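Side-chain contact in Myo-inositol dehydrogenase (Corynebacterium glutamicum, PDB 3EUW), which probably oxidises myo-inositol with NAD+ as the hydride acceptor, as a tetrameric member of the Gfo/Idh/MocA family: residues P97-D101 / I102-R106. Sequence-based numbering, arbitrary orientation.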
ATOM      1  N   PRO A  97     -15.569 -25.780  19.320  1.00 18.18           N
ATOM      2  CA  PRO A  97     -14.852 -27.041  19.129  1.00 17.52           C
ATOM      3  C   PRO A  97     -15.866 -28.178  19.311  1.00 18.71           C
ATOM      4  O   PRO A  97     -17.041 -27.929  19.569  1.00 18.70           O
ATOM      5  CB  PRO A  97     -13.842 -27.018  20.254  1.00 15.71           C
ATOM      6  CG  PRO A  97     -14.701 -26.492  21.390  1.00 17.48           C
ATOM      7  CD  PRO A  97     -15.560 -25.396  20.745  1.00 15.12           C
ATOM      8  N   ILE A  98     -15.418 -29.420  19.174  1.00 19.51           N
ATOM      9  CA  ILE A  98     -16.319 -30.541  19.369  1.00 21.04           C
ATOM     10  C   ILE A  98     -16.687 -30.489  20.840  1.00 21.07           C
ATOM     11  O   ILE A  98     -17.839 -30.694  21.227  1.00 22.27           O
ATOM     12  CB  ILE A  98     -15.631 -31.882  19.046  1.00 21.46           C
ATOM     13  CG1 ILE A  98     -15.291 -31.945  17.549  1.00 19.59           C
ATOM     14  CG2 ILE A  98     -16.536 -33.032  19.437  1.00 20.82           C
ATOM     15  CD1 ILE A  98     -14.472 -33.148  17.153  1.00 19.63           C
ATOM     16  N   ASP A  99     -15.679 -30.184  21.647  1.00 21.47           N
ATOM     17  CA  ASP A  99     -15.811 -30.052  23.094  1.00 20.30           C
ATOM     18  C   ASP A  99     -14.465 -29.524  23.585  1.00 19.85           C
ATOM     19  O   ASP A  99     -13.468 -29.603  22.869  1.00 18.75           O
ATOM     20  CB  ASP A  99     -16.101 -31.409  23.746  1.00 20.44           C
ATOM     21  CG  ASP A  99     -16.637 -31.271  25.167  1.00 21.77           C
ATOM     22  OD1 ASP A  99     -17.846 -31.002  25.329  1.00 21.21           O
ATOM     23  OD2 ASP A  99     -15.847 -31.422  26.123  1.00 23.41           O
ATOM     24  N   LEU A 100     -14.431 -28.980  24.795  1.00 20.24           N
ATOM     25  CA  LEU A 100     -13.176 -28.464  25.341  1.00 21.42           C
ATOM     26  C   LEU A 100     -12.369 -29.570  25.985  1.00 22.46           C
ATOM     27  O   LEU A 100     -11.151 -29.443  26.147  1.00 22.10           O
ATOM     28  CB  LEU A 100     -13.444 -27.380  26.384  1.00 20.96           C
ATOM     29  CG  LEU A 100     -14.076 -26.114  25.819  1.00 21.52           C
ATOM     30  CD1 LEU A 100     -14.447 -25.179  26.952  1.00 20.48           C
ATOM     31  CD2 LEU A 100     -13.096 -25.457  24.850  1.00 19.50           C
ATOM     32  N   ASP A 101     -13.061 -30.651  26.344  1.00 22.84           N
ATOM     33  CA  ASP A 101     -12.450 -31.804  27.000  1.00 23.28           C
ATOM     34  C   ASP A 101     -12.106 -32.885  25.990  1.00 23.85           C
ATOM     35  O   ASP A 101     -12.994 -33.558  25.463  1.00 25.27           O
ATOM     36  CB  ASP A 101     -13.416 -32.378  28.042  1.00 22.76           C
ATOM     37  CG  ASP A 101     -12.764 -33.421  28.935  1.00 24.09           C
ATOM     38  OD1 ASP A 101     -11.831 -34.128  28.482  1.00 21.09           O
ATOM     39  OD2 ASP A 101     -13.201 -33.542  30.097  1.00 27.76           O
ATOM     40  N   ILE A 102     -10.817 -33.068  25.729  1.00 25.16           N
ATOM     41  CA  ILE A 102     -10.390 -34.073  24.766  1.00 25.91           C
ATOM     42  C   ILE A 102     -10.981 -35.458  25.059  1.00 27.80           C
ATOM     43  O   ILE A 102     -11.213 -36.233  24.136  1.00 27.91           O
ATOM     44  CB  ILE A 102      -8.849 -34.178  24.707  1.00 25.20           C
ATOM     45  CG1 ILE A 102      -8.442 -35.203  23.646  1.00 25.28           C
ATOM     46  CG2 ILE A 102      -8.286 -34.538  26.072  1.00 23.50           C
ATOM     47  CD1 ILE A 102      -8.790 -34.777  22.228  1.00 24.51           C
ATOM     48  N   GLU A 103     -11.226 -35.770  26.332  1.00 29.07           N
ATOM     49  CA  GLU A 103     -11.799 -37.068  26.689  1.00 32.27           C
ATOM     50  C   GLU A 103     -13.231 -37.202  26.177  1.00 31.42           C
ATOM     51  O   GLU A 103     -13.604 -38.240  25.633  1.00 30.35           O
ATOM     52  CB  GLU A 103     -11.765 -37.285  28.205  1.00 35.84           C
ATOM     53  CG  GLU A 103     -10.367 -37.527  28.740  1.00 42.05           C
ATOM     54  CD  GLU A 103      -9.619 -38.552  27.910  1.00 46.56           C
ATOM     55  OE1 GLU A 103     -10.046 -39.727  27.889  1.00 48.64           O
ATOM     56  OE2 GLU A 103      -8.610 -38.180  27.267  1.00 49.28           O
HETATM   57  N   MSE A 104     -14.031 -36.156  26.348  1.00 30.68           N
HETATM   58  CA  MSE A 104     -15.406 -36.192  25.856  1.00 29.58           C
HETATM   59  C   MSE A 104     -15.386 -36.307  24.337  1.00 27.39           C
HETATM   60  O   MSE A 104     -16.233 -36.982  23.739  1.00 25.92           O
HETATM   61  CB  MSE A 104     -16.160 -34.925  26.272  1.00 31.39           C
HETATM   62  CG  MSE A 104     -16.291 -34.779  27.802  1.00 35.87           C
HETATM   63 SE   MSE A 104     -17.263 -36.307  28.597  1.00 39.92          SE
HETATM   64  CE  MSE A 104     -18.938 -36.141  27.534  1.00 37.23           C
ATOM     65  N   VAL A 105     -14.421 -35.632  23.715  1.00 25.34           N
ATOM     66  CA  VAL A 105     -14.287 -35.668  22.267  1.00 24.01           C
ATOM     67  C   VAL A 105     -14.023 -37.108  21.859  1.00 25.87           C
ATOM     68  O   VAL A 105     -14.570 -37.592  20.872  1.00 27.17           O
ATOM     69  CB  VAL A 105     -13.109 -34.793  21.769  1.00 23.41           C
ATOM     70  CG1 VAL A 105     -12.909 -35.009  20.275  1.00 22.23           C
ATOM     71  CG2 VAL A 105     -13.377 -33.310  22.074  1.00 18.74           C
ATOM     72  N   ARG A 106     -13.183 -37.789  22.631  1.00 26.77           N
ATOM     73  CA  ARG A 106     -12.855 -39.180  22.353  1.00 30.81           C
ATOM     74  C   ARG A 106     -14.078 -40.069  22.563  1.00 31.02           C
ATOM     75  O   ARG A 106     -14.362 -40.945  21.752  1.00 31.02           O
ATOM     76  CB  ARG A 106     -11.711 -39.662  23.258  1.00 32.55           C
ATOM     77  CG  ARG A 106     -10.376 -38.940  23.050  1.00 37.53           C
ATOM     78  CD  ARG A 106      -9.284 -39.531  23.946  1.00 40.86           C
ATOM     79  NE  ARG A 106      -8.075 -38.706  24.016  1.00 41.85           N
ATOM     80  CZ  ARG A 106      -7.314 -38.398  22.973  1.00 42.47           C
ATOM     81  NH1 ARG A 106      -7.631 -38.843  21.762  1.00 42.94           N
ATOM     82  NH2 ARG A 106      -6.230 -37.649  23.142  1.00 40.77           N
TER
HETATM   83  O   HOH W   1      -9.164 -31.051  26.468  1.00 28.22           O
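Asp101 OD1 accepts the backbone N-H of Glu103 at 2.8 Å, the N-cap bond that opens helix 102-112. The donor reaches the carboxylate oxygen on its anti side and about 30° out of the carboxylate plane. Asp101 CG lies anti to its own backbone N (chi1 -170°), which swings the carboxylate forward over the first turn, where OD1 also rests 3.2 Å from Glu103 CB. The main chain of the same residue adds a second tie, its O receiving Val105 N at 3.1 Å. One residue thus serves the helix start with both side chain and backbone.

A second aspartate shapes the approach to the cap. Asp99 OD2 takes the N-H of Asp101 at 2.9 Å, closing an Asx turn, while the same oxygen lies 3.5 Å from CB of Met104, present as selenomethionine. A water between Leu100 O and Ile102 N serves another N-H of the first turn. Next to these polar bonds, Val105 CG2 packs on Asp99 CB at 3.7 Å and its CG1 meets Ile98 CD1 at 4.0 Å, the two branched chains crossing almost at right angles. Helix 307-326 continues this apolar side, with Phe307 on Ile98 and Leu314 on Val105.

In this Rossmann-type domain, the loop leaving strand 92-94 therefore enters its helix through two successive carboxylate-to-backbone bonds, and the negative charge of Asp101 probably interacts favourably with the N-terminal end of the helix dipole.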